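Local coordinates for protein formylmethanofuran--tetrahydromethanopterin formyltransferase (Methanosarcina barkeri, PDB 1M5S) that probably catalyses the reversible transfer of a formyl group from formylmethanofuran to tetrahydromethanopterin, an early step of methanogenesis from carbon dioxide, at residues A[106-111]-A[156-161]; A[21-26]-A[102-107]; A[192-197]-A[248-253]. All coordinates share one frame; numbering follows the deposited sequence.

How the interactions relate
The three contacts lie on or beside neighbouring strands, with strand 147-170 joining them. Interactions 1 and 2 share Asn106 and Gly107, and their centres are about 12 Å apart: strand 103-106 pairs with strand 12-26 in interaction 2, then leaves as the loop that meets strand 147-170 in interaction 1. Leu108 CG packs on Arg22 CB at 3.6 Å. Strand 147-170 leads to interaction 3, whose centre is about 14 Å from that of interaction 1; Ile161 O and Gly251 N, 2.9 Å apart, probably form a hydrogen bond. Interactions 2 and 3 do not touch, with centres about 17 Å apart, yet Glu57 OE2 forms a salt bridge with Arg22 NH2 and accepts a hydrogen bond from Gly192 N.

Interaction 1: residues A[106-111]-A[156-161]; sequences NGLPEA and GAIAGI
Asn106 reaches strand 147-170 with its amide oxygen, which accepts the backbone N-H of Gly156. From CB, the chain sets CG anti to the backbone N (chi1 -167°). CG lies 3.4 Å from Gly156 N, and beyond it OD1 takes a nearly straight bond from that nitrogen, with OD1 and N only 2.6 Å apart. The same OD1 accepts from Leu108 N at 3.0 Å, two residues on, which closes an Asx turn. The two N-H groups come from opposite faces of the amide plane, Leu108 N from well above it and Gly156 N with a smaller tilt. The other tip atom, ND2, donates to Gln114. Asparagine suits the place because one short, flat group both accepts and donates.

Past the Asx turn, a type I turn runs from Leu108 to Ala111. Leu108 O sits 3.4 Å from Gly156 CA in a C-H...O contact, and a side chain on Gly156 would collide with this oxygen. Leu108 CD1 reaches CG1 of Ile158 at 3.9 Å, while the methyl of Ala111 meets Ile158 CG2 at 4.1 Å, so the two branches of one isoleucine serve two loop residues. With three hydrogen bonds gripping its amide, Asn106 is probably fixed in rotation, and the contact joins a buried polar anchor at Asn106 and Gly156 to an apolar patch of Leu108 and Ala111 on Ile158.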
loop_
_atom_site.group_PDB
_atom_site.type_symbol
_atom_site.label_atom_id
_atom_site.label_comp_id
_atom_site.label_asym_id
_atom_site.label_seq_id
_atom_site.Cartn_x
_atom_site.Cartn_y
_atom_site.Cartn_z
ATOM N N ASN A 106 -23.497 -0.200 -13.179
ATOM C CA ASN A 106 -23.392 0.662 -14.351
ATOM C C ASN A 106 -22.906 2.055 -13.950
ATOM O O ASN A 106 -23.569 2.751 -13.177
ATOM C CB ASN A 106 -24.762 0.764 -15.031
ATOM C CG ASN A 106 -24.689 1.377 -16.413
ATOM O OD1 ASN A 106 -23.652 1.901 -16.833
ATOM N ND2 ASN A 106 -25.789 1.283 -17.145
ATOM N N GLY A 107 -21.770 2.471 -14.510
ATOM C CA GLY A 107 -21.231 3.784 -14.206
ATOM C C GLY A 107 -21.916 4.913 -14.954
ATOM O O GLY A 107 -21.930 6.050 -14.476
ATOM N N LEU A 108 -22.484 4.606 -16.121
ATOM C CA LEU A 108 -23.155 5.606 -16.959
ATOM C C LEU A 108 -24.613 5.224 -17.239
ATOM O O LEU A 108 -24.972 4.913 -18.373
ATOM C CB LEU A 108 -22.399 5.774 -18.287
ATOM C CG LEU A 108 -21.177 6.705 -18.327
ATOM C CD1 LEU A 108 -20.271 6.342 -19.484
ATOM C CD2 LEU A 108 -21.631 8.148 -18.438
ATOM N N PRO A 109 -25.469 5.241 -16.202
ATOM C CA PRO A 109 -26.813 4.661 -16.298
ATOM C C PRO A 109 -27.781 5.461 -17.175
ATOM O O PRO A 109 -28.614 4.884 -17.876
ATOM C CB PRO A 109 -27.277 4.612 -14.844
ATOM C CG PRO A 109 -26.559 5.736 -14.201
ATOM C CD PRO A 109 -25.199 5.741 -14.843
ATOM N N GLU A 110 -27.661 6.788 -17.137
ATOM C CA GLU A 110 -28.519 7.674 -17.918
ATOM C C GLU A 110 -28.035 7.847 -19.367
ATOM O O GLU A 110 -28.681 8.531 -20.160
ATOM C CB GLU A 110 -28.607 9.041 -17.235
ATOM C CG GLU A 110 -29.867 9.277 -16.415
ATOM N N ALA A 111 -26.937 7.175 -19.723
ATOM C CA ALA A 111 -26.330 7.305 -21.051
ATOM C C ALA A 111 -27.196 6.678 -22.131
ATOM O O ALA A 111 -27.886 5.693 -21.885
ATOM C CB ALA A 111 -24.957 6.665 -21.064
ATOM N N GLY A 156 -23.171 1.579 -19.404
ATOM C CA GLY A 156 -23.263 2.691 -20.333
ATOM C C GLY A 156 -21.932 3.132 -20.907
ATOM O O GLY A 156 -20.867 2.934 -20.303
ATOM N N ALA A 157 -22.005 3.768 -22.072
ATOM C CA ALA A 157 -20.833 4.288 -22.766
ATOM C C ALA A 157 -21.212 5.579 -23.487
ATOM O O ALA A 157 -22.393 5.832 -23.739
ATOM C CB ALA A 157 -20.308 3.253 -23.761
ATOM N N ILE A 158 -20.230 6.457 -23.677
ATOM C CA ILE A 158 -20.444 7.711 -24.394
ATOM C C ILE A 158 -19.279 8.017 -25.326
ATOM O O ILE A 158 -18.334 7.227 -25.444
ATOM C CB ILE A 158 -20.644 8.921 -23.430
ATOM C CG1 ILE A 158 -19.553 8.941 -22.352
ATOM C CG2 ILE A 158 -22.025 8.873 -22.796
ATOM C CD1 ILE A 158 -18.491 9.971 -22.580
ATOM N N ALA A 159 -19.448 9.080 -26.109
ATOM C CA ALA A 159 -18.373 9.645 -26.920
ATOM C C ALA A 159 -17.573 10.597 -26.035
ATOM O O ALA A 159 -18.093 11.622 -25.571
ATOM C CB ALA A 159 -18.958 10.401 -28.121
ATOM N N GLY A 160 -16.369 10.165 -25.676
ATOM C CA GLY A 160 -15.543 10.940 -24.775
ATOM C C GLY A 160 -14.305 11.469 -25.457
ATOM O O GLY A 160 -14.247 11.571 -26.683
ATOM N N ILE A 161 -13.280 11.730 -24.655
ATOM C CA ILE A 161 -12.091 12.431 -25.115
ATOM C C ILE A 161 -10.852 11.733 -24.572
ATOM O O ILE A 161 -10.743 11.500 -23.379
ATOM C CB ILE A 161 -12.094 13.893 -24.616
ATOM C CG1 ILE A 161 -13.440 14.559 -24.918
ATOM C CG2 ILE A 161 -10.966 14.668 -25.268
ATOM C CD1 ILE A 161 -13.642 15.874 -24.216
#

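Interaction 2: residues A[21-26]-A[102-107]; sequences ARVLIT and TAVFNG
Leu24 and Phe105 exchange both backbone hydrogen bonds, the straighter one from Phe105 N to Leu24 O at 2.9 Å. Thr26 and Ala103 form a second such pair, with Ala103 N 2.9 Å from Thr26 O. Towards Gly107 the pairing frays: Gly107 N gives Arg22 O a weak, bent bond. A side chain there would clash with the backbone of Arg22 and Val23, so glycine fits.

The extended Arg22 side chain passes beside Gly107, and NH1 donates to Gly107 O at 3.2 Å, with that oxygen close to the guanidinium plane. Its NH2 forms a salt bridge to Glu57, and Tyr73 adds a cation-pi contact. Thr26 OG1 lies at the edge of the Phe105 ring, 3.6 Å from CE2, and is satisfied by Asp67 and Arg69; Thr102 OG1 is bonded to Val96 O and Ala99 O.

Leu24, Thr26, Ala103 and Phe105 share one face of the pair, Ile25 and Val104 the opposite one. Val23 and Val104 bring their CG1 methyls within 3.6 Å, and Ile25 CG2 lies beside Thr102 CG2. Helix 81-95 covers Val23 and Val104, and helix 30-41 packs on Ile25 and Thr102. Strand 12-26 also pairs with strand 71-78, and strand 103-106 with strand 147-170.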
loop_
_atom_site.group_PDB
_atom_site.type_symbol
_atom_site.label_atom_id
_atom_site.label_comp_id
_atom_site.label_asym_id
_atom_site.label_seq_id
_atom_site.Cartn_x
_atom_site.Cartn_y
_atom_site.Cartn_z
ATOM N N ALA A 21 -16.575 3.611 -21.687
ATOM C CA ALA A 21 -17.507 2.946 -20.773
ATOM C C ALA A 21 -17.058 3.135 -19.319
ATOM O O ALA A 21 -15.880 3.023 -19.025
ATOM C CB ALA A 21 -17.593 1.458 -21.105
ATOM N N ARG A 22 -17.972 3.594 -18.474
ATOM C CA ARG A 22 -17.777 3.750 -17.026
ATOM C C ARG A 22 -18.410 2.563 -16.293
ATOM O O ARG A 22 -19.560 2.185 -16.565
ATOM C CB ARG A 22 -18.440 5.050 -16.576
ATOM C CG ARG A 22 -17.835 5.646 -15.304
ATOM C CD ARG A 22 -18.834 6.533 -14.561
ATOM N NE ARG A 22 -18.208 7.494 -13.644
ATOM C CZ ARG A 22 -18.867 8.079 -12.635
ATOM N NH1 ARG A 22 -20.162 7.806 -12.412
ATOM N NH2 ARG A 22 -18.319 8.955 -11.786
ATOM N N VAL A 23 -17.613 1.936 -15.426
ATOM C CA VAL A 23 -18.034 0.785 -14.615
ATOM C C VAL A 23 -17.703 1.030 -13.135
ATOM O O VAL A 23 -16.596 1.448 -12.807
ATOM C CB VAL A 23 -17.311 -0.528 -15.044
ATOM C CG1 VAL A 23 -17.895 -1.708 -14.303
ATOM C CG2 VAL A 23 -17.414 -0.724 -16.532
ATOM N N LEU A 24 -18.650 0.722 -12.249
ATOM C CA LEU A 24 -18.404 0.724 -10.810
ATOM C C LEU A 24 -18.171 -0.699 -10.309
ATOM O O LEU A 24 -19.020 -1.573 -10.490
ATOM C CB LEU A 24 -19.598 1.325 -10.067
ATOM C CG LEU A 24 -19.599 1.270 -8.539
ATOM C CD1 LEU A 24 -18.426 2.052 -7.981
ATOM C CD2 LEU A 24 -20.892 1.840 -8.021
ATOM N N ILE A 25 -16.972 -0.954 -9.795
ATOM C CA ILE A 25 -16.686 -2.225 -9.135
ATOM C C ILE A 25 -16.735 -2.019 -7.622
ATOM O O ILE A 25 -16.004 -1.187 -7.087
ATOM C CB ILE A 25 -15.290 -2.779 -9.528
ATOM C CG1 ILE A 25 -15.166 -2.878 -11.051
ATOM C CG2 ILE A 25 -15.080 -4.167 -8.916
ATOM C CD1 ILE A 25 -13.744 -2.993 -11.541
ATOM N N THR A 26 -17.692 -2.668 -6.957
ATOM C CA THR A 26 -17.698 -2.702 -5.495
ATOM C C THR A 26 -17.121 -4.015 -4.994
ATOM O O THR A 26 -16.936 -4.961 -5.770
ATOM C CB THR A 26 -19.106 -2.528 -4.896
ATOM O OG1 THR A 26 -19.878 -3.706 -5.135
ATOM C CG2 THR A 26 -19.816 -1.304 -5.498
ATOM N N THR A 102 -16.335 -9.076 -5.586
ATOM C CA THR A 102 -16.741 -7.979 -6.452
ATOM C C THR A 102 -18.211 -8.011 -6.855
ATOM O O THR A 102 -18.833 -9.073 -6.912
ATOM C CB THR A 102 -15.904 -7.955 -7.725
ATOM O OG1 THR A 102 -15.919 -9.253 -8.327
ATOM C CG2 THR A 102 -14.476 -7.562 -7.405
ATOM N N ALA A 103 -18.779 -6.824 -7.040
ATOM C CA ALA A 103 -20.042 -6.654 -7.761
ATOM C C ALA A 103 -19.818 -5.562 -8.800
ATOM O O ALA A 103 -18.933 -4.722 -8.637
ATOM C CB ALA A 103 -21.158 -6.251 -6.800
ATOM N N VAL A 104 -20.522 -5.661 -9.924
ATOM C CA VAL A 104 -20.382 -4.710 -11.023
ATOM C C VAL A 104 -21.687 -3.953 -11.225
ATOM O O VAL A 104 -22.752 -4.560 -11.333
ATOM C CB VAL A 104 -20.022 -5.427 -12.344
ATOM C CG1 VAL A 104 -20.109 -4.461 -13.511
ATOM C CG2 VAL A 104 -18.633 -6.000 -12.257
ATOM N N PHE A 105 -21.599 -2.628 -11.230
ATOM C CA PHE A 105 -22.745 -1.770 -11.505
ATOM C C PHE A 105 -22.448 -0.831 -12.666
ATOM O O PHE A 105 -21.295 -0.673 -13.077
ATOM C CB PHE A 105 -23.111 -0.958 -10.263
ATOM C CG PHE A 105 -23.471 -1.807 -9.076
ATOM C CD1 PHE A 105 -24.757 -2.309 -8.927
ATOM C CD2 PHE A 105 -22.512 -2.137 -8.126
ATOM C CE1 PHE A 105 -25.082 -3.129 -7.851
ATOM C CE2 PHE A 105 -22.833 -2.952 -7.050
ATOM C CZ PHE A 105 -24.120 -3.449 -6.916
ATOM N N ASN A 106 -23.497 -0.200 -13.179
ATOM C CA ASN A 106 -23.392 0.662 -14.351
ATOM C C ASN A 106 -22.906 2.055 -13.950
ATOM O O ASN A 106 -23.569 2.751 -13.177
ATOM C CB ASN A 106 -24.762 0.764 -15.031
ATOM C CG ASN A 106 -24.689 1.377 -16.413
ATOM O OD1 ASN A 106 -23.652 1.901 -16.833
ATOM N ND2 ASN A 106 -25.789 1.283 -17.145
ATOM N N GLY A 107 -21.770 2.471 -14.510
ATOM C CA GLY A 107 -21.231 3.784 -14.206
ATOM C C GLY A 107 -21.916 4.913 -14.954
ATOM O O GLY A 107 -21.930 6.050 -14.476
#

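Interaction 3: residues A[192-197]-A[248-253]; sequences GTITPF and VINGLD
Ile194 and Asn250 form the central antiparallel hydrogen-bonded pair of this contact, between two short runs whose directions are 153° apart. Ile194 N donates to Asn250 O at 2.9 Å in a fairly straight bond, and the return bond from Asn250 N to Ile194 O is more bent. Beyond the non-hydrogen-bonded pair Thr193-Gly251, whose CA atoms are 4.1 Å apart, Leu252 N donates to Gly192 O at 2.9 Å. Gly192 has a positive phi (98°), where a side chain would press on the preceding carbonyl. Gly251 suits its place too, since a CB would run into Thr193 CG2.

At the other end, Pro196 has no N-H to offer, and its CD rests against Val248 O. Beyond the end of strand 193-194, a water bridges the gap, donating to Val248 O at 2.8 Å and accepting from Phe197 N.

On one face, Thr193 and Ile249 lie side by side with their CG2 methyls 3.7 Å apart, Ile249 CG2 standing anti to its backbone N to get there. Thr195 flanks Ile249 in the same manner, with its CG2 near CG1. These branched side chains pack beneath helices 173-187 and 254-268. On the other face, Ile194 CG1 lies across Asn250 CB at 3.7 Å, while the buried Asn250 amide is satisfied by Glu53 at ND2 and Gly163 N at OD1. Phe197 CD1 approaches Val248 CB obliquely, and its ring also packs on Thr98 of the second subunit. Asp253 then acts as N-cap of helix 254-268. A short strand paired antiparallel with strand 243-251, with helices over one face, is consistent with the alpha/beta sandwich of this enzyme.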
loop_
_atom_site.group_PDB
_atom_site.type_symbol
_atom_site.label_atom_id
_atom_site.label_comp_id
_atom_site.label_asym_id
_atom_site.label_seq_id
_atom_site.Cartn_x
_atom_site.Cartn_y
_atom_site.Cartn_z
ATOM N N GLY A 192 -14.698 11.748 -13.573
ATOM C CA GLY A 192 -14.842 11.958 -14.999
ATOM C C GLY A 192 -13.584 11.747 -15.812
ATOM O O GLY A 192 -13.641 11.717 -17.043
ATOM N N THR A 193 -12.449 11.581 -15.137
ATOM C CA THR A 193 -11.172 11.432 -15.832
ATOM C C THR A 193 -10.373 10.229 -15.357
ATOM O O THR A 193 -10.514 9.784 -14.218
ATOM C CB THR A 193 -10.288 12.678 -15.658
ATOM O OG1 THR A 193 -10.318 13.094 -14.288
ATOM C CG2 THR A 193 -10.771 13.809 -16.543
ATOM N N ILE A 194 -9.537 9.714 -16.251
ATOM C CA ILE A 194 -8.554 8.692 -15.927
ATOM C C ILE A 194 -7.189 9.049 -16.518
ATOM O O ILE A 194 -7.070 9.932 -17.370
ATOM C CB ILE A 194 -8.966 7.286 -16.464
ATOM C CG1 ILE A 194 -9.065 7.294 -17.998
ATOM C CG2 ILE A 194 -10.263 6.838 -15.820
ATOM C CD1 ILE A 194 -8.838 5.930 -18.649
ATOM N N THR A 195 -6.158 8.360 -16.051
ATOM C CA THR A 195 -4.819 8.554 -16.567
ATOM C C THR A 195 -4.221 7.184 -16.898
ATOM O O THR A 195 -3.746 6.476 -16.011
ATOM C CB THR A 195 -3.923 9.301 -15.531
ATOM O OG1 THR A 195 -3.962 8.615 -14.275
ATOM C CG2 THR A 195 -4.413 10.738 -15.321
ATOM N N PRO A 196 -4.347 6.743 -18.164
ATOM C CA PRO A 196 -4.249 5.314 -18.485
ATOM C C PRO A 196 -2.838 4.716 -18.483
ATOM O O PRO A 196 -2.678 3.494 -18.541
ATOM C CB PRO A 196 -4.902 5.221 -19.870
ATOM C CG PRO A 196 -4.700 6.575 -20.454
ATOM C CD PRO A 196 -4.908 7.505 -19.295
ATOM N N PHE A 197 -1.810 5.557 -18.472
ATOM C CA PHE A 197 -0.444 5.047 -18.566
ATOM C C PHE A 197 0.029 4.434 -17.245
ATOM O O PHE A 197 -0.708 4.463 -16.263
ATOM C CB PHE A 197 0.493 6.159 -19.044
ATOM C CG PHE A 197 0.751 6.121 -20.527
ATOM C CD1 PHE A 197 -0.259 6.455 -21.429
ATOM C CD2 PHE A 197 1.963 5.648 -21.022
ATOM C CE1 PHE A 197 -0.064 6.307 -22.801
ATOM C CE2 PHE A 197 2.165 5.497 -22.391
ATOM C CZ PHE A 197 1.148 5.825 -23.282
ATOM N N VAL A 248 -1.057 11.757 -19.524
ATOM C CA VAL A 248 -2.183 11.666 -20.455
ATOM C C VAL A 248 -3.488 11.444 -19.701
ATOM O O VAL A 248 -3.553 10.632 -18.784
ATOM C CB VAL A 248 -1.983 10.520 -21.468
ATOM C CG1 VAL A 248 -3.191 10.413 -22.383
ATOM C CG2 VAL A 248 -0.733 10.767 -22.289
ATOM N N ILE A 249 -4.525 12.158 -20.123
ATOM C CA ILE A 249 -5.812 12.209 -19.430
ATOM C C ILE A 249 -6.941 11.915 -20.435
ATOM O O ILE A 249 -7.037 12.572 -21.471
ATOM C CB ILE A 249 -6.045 13.620 -18.809
ATOM C CG1 ILE A 249 -4.873 13.990 -17.899
ATOM C CG2 ILE A 249 -7.353 13.663 -18.040
ATOM C CD1 ILE A 249 -4.846 15.427 -17.468
ATOM N N ASN A 250 -7.677 10.830 -20.204
ATOM C CA ASN A 250 -8.934 10.581 -20.906
ATOM C C ASN A 250 -10.067 10.996 -19.994
ATOM O O ASN A 250 -9.903 11.034 -18.779
ATOM C CB ASN A 250 -9.081 9.102 -21.258
ATOM C CG ASN A 250 -8.063 8.641 -22.276
ATOM O OD1 ASN A 250 -7.143 9.379 -22.629
ATOM N ND2 ASN A 250 -8.215 7.411 -22.747
ATOM N N GLY A 251 -11.219 11.309 -20.573
ATOM C CA GLY A 251 -12.318 11.808 -19.764
ATOM C C GLY A 251 -13.640 11.885 -20.497
ATOM O O GLY A 251 -13.683 11.864 -21.730
ATOM N N LEU A 252 -14.711 12.053 -19.730
ATOM C CA LEU A 252 -16.071 12.011 -20.253
ATOM C C LEU A 252 -16.434 13.254 -21.065
ATOM O O LEU A 252 -17.059 13.153 -22.124
ATOM C CB LEU A 252 -17.055 11.830 -19.096
ATOM C CG LEU A 252 -16.871 10.520 -18.321
ATOM C CD1 LEU A 252 -17.790 10.488 -17.106
ATOM C CD2 LEU A 252 -17.143 9.342 -19.249
ATOM N N ASP A 253 -16.050 14.424 -20.563
ATOM C CA ASP A 253 -16.297 15.679 -21.266
ATOM C C ASP A 253 -15.054 16.574 -21.275
ATOM O O ASP A 253 -13.993 16.179 -20.791
ATOM C CB ASP A 253 -17.497 16.412 -20.639
ATOM C CG ASP A 253 -17.360 16.610 -19.129
ATOM O OD1 ASP A 253 -16.232 16.786 -18.644
ATOM O OD2 ASP A 253 -18.390 16.666 -18.429
HETATM O O HOH W 1 -1.589 8.714 -18.205
#